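Local coordinates for thylakoid lumenal 15 kDa protein 1, chloroplastic (Arabidopsis thaliana, PDB 3N90) that is of unknown function but folds as a right-handed quadrilateral beta helix of pentapeptide repeats in the thylakoid lumen of the chloroplast, at residues A[8-11]-A[12-15]. The protein carries 2 engineered substitutions. Sequence-based numbering, arbitrary orientation.
With SO4 (sulfate ion), chain B.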
loop_
_atom_site.group_PDB
_atom_site.type_symbol
_atom_site.label_atom_id
_atom_site.label_comp_id
_atom_site.label_asym_id
_atom_site.label_seq_id
_atom_site.Cartn_x
_atom_site.Cartn_y
_atom_site.Cartn_z
ATOM N N TYR A 8 -13.628 7.288 -10.574
ATOM C CA TYR A 8 -14.579 7.052 -9.519
ATOM C C TYR A 8 -14.680 8.278 -8.640
ATOM O O TYR A 8 -13.660 8.761 -8.096
ATOM C CB TYR A 8 -14.175 5.830 -8.669
ATOM C CG TYR A 8 -13.896 4.566 -9.454
ATOM C CD1 TYR A 8 -14.941 3.766 -9.898
ATOM C CD2 TYR A 8 -12.593 4.169 -9.747
ATOM C CE1 TYR A 8 -14.703 2.603 -10.615
ATOM C CE2 TYR A 8 -12.340 3.007 -10.456
ATOM C CZ TYR A 8 -13.412 2.225 -10.897
ATOM O OH TYR A 8 -13.186 1.063 -11.609
ATOM N N GLY A 9 -15.905 8.768 -8.459
ATOM C CA GLY A 9 -16.164 9.812 -7.471
ATOM C C GLY A 9 -15.717 9.344 -6.093
ATOM O O GLY A 9 -15.686 8.145 -5.832
ATOM N N GLN A 10 -15.386 10.272 -5.204
ATOM C CA GLN A 10 -14.859 9.890 -3.879
ATOM C C GLN A 10 -15.918 9.128 -3.071
ATOM O O GLN A 10 -15.584 8.246 -2.264
ATOM C CB GLN A 10 -14.363 11.111 -3.120
ATOM C CG GLN A 10 -13.194 11.859 -3.804
ATOM C CD GLN A 10 -11.895 11.062 -3.843
ATOM O OE1 GLN A 10 -11.898 9.827 -3.874
ATOM N NE2 GLN A 10 -10.772 11.773 -3.808
ATOM N N GLY A 11 -17.195 9.436 -3.334
ATOM C CA GLY A 11 -18.307 8.769 -2.605
ATOM C C GLY A 11 -18.452 7.292 -2.917
ATOM O O GLY A 11 -19.102 6.532 -2.169
ATOM N N VAL A 12 -17.828 6.877 -4.015
ATOM C CA VAL A 12 -17.881 5.523 -4.485
ATOM C C VAL A 12 -16.918 4.649 -3.668
ATOM O O VAL A 12 -17.169 3.466 -3.455
ATOM C CB VAL A 12 -17.506 5.454 -5.984
ATOM C CG1 VAL A 12 -17.281 4.026 -6.441
ATOM C CG2 VAL A 12 -18.535 6.203 -6.852
ATOM N N THR A 13 -15.826 5.260 -3.202
ATOM C CA THR A 13 -14.749 4.508 -2.591
ATOM C C THR A 13 -14.615 4.737 -1.074
ATOM O O THR A 13 -14.025 3.906 -0.362
ATOM C CB THR A 13 -13.417 4.789 -3.331
ATOM O OG1 THR A 13 -13.166 6.194 -3.327
ATOM C CG2 THR A 13 -13.481 4.281 -4.796
ATOM N N ARG A 14 -15.157 5.832 -0.560
ATOM C CA ARG A 14 -14.936 6.153 0.846
ATOM C C ARG A 14 -15.966 5.480 1.778
ATOM O O ARG A 14 -17.181 5.611 1.550
ATOM C CB ARG A 14 -14.867 7.673 1.046
ATOM C CG ARG A 14 -16.204 8.338 1.007
ATOM C CD ARG A 14 -16.119 9.853 0.982
ATOM N NE ARG A 14 -17.388 10.406 0.485
ATOM C CZ ARG A 14 -17.533 11.622 -0.040
ATOM N NH1 ARG A 14 -16.484 12.440 -0.145
ATOM N NH2 ARG A 14 -18.729 12.020 -0.466
ATOM N N GLY A 15 -15.485 4.802 2.824
ATOM C CA GLY A 15 -16.351 4.162 3.827
ATOM C C GLY A 15 -17.289 3.148 3.176
ATOM O O GLY A 15 -18.498 3.086 3.498
HETATM S S SO4 B . -13.910 13.411 -7.728
HETATM O O1 SO4 B . -14.904 13.306 -6.659
HETATM O O2 SO4 B . -14.348 14.340 -8.773
HETATM O O3 SO4 B . -13.786 12.092 -8.380
HETATM O O4 SO4 B . -12.641 13.853 -7.198
HETATM O O HOH W 1 -19.188 6.842 0.532
#
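V12, G11 and Q10 meet in a single short, loosely held helical turn, residues 10-13, at the N-terminal end of the right-handed quadrilateral beta helix. Three backbone bonds define the turn. V12 N donates to G9 O at 3.1 Å, and T13 N donates to Q10 O at 3.1 Å; both have the i to i-3 spacing of a 3-10 helix, and in each the donor stands well above the carbonyl plane. R14 N also reaches Q10 O, at 3.0 Å, and lies almost in line with the C=O bond (C=O...N angle 170°), an alpha-type i to i-4 link. Q10 O is therefore gripped twice as the chain leaves the turn.

V12 packs back over the start of the turn. Its CB sits 3.3 Å from G9 O, while CG1, anti to the backbone N (chi1 169°), makes a loose apolar approach of 4.2 Å to Y8 CD1. The Y8 ring itself meets F23 edge-to-face.

The Q10 side chain is committed to the backbone of residues 30-32: OE1 accepts from D32 N and NE2 donates to R30 O, and T13 OG1 is likewise hydrogen-bonded to D32 O. These links tie the turn to that segment. Q10 N makes a weak hydrogen bond to an oxygen of a sulfate that was probably picked up during crystallisation.

R14 folds back along the turn. With CG between N and C (chi1 76°) and the chain extended from there to NE, its guanidinium lies with one face over G11 N and Q10 C, and NE comes 3.6 Å from G11 CA. One water donates to both G11 O and R14 O, the latter at 2.6 Å.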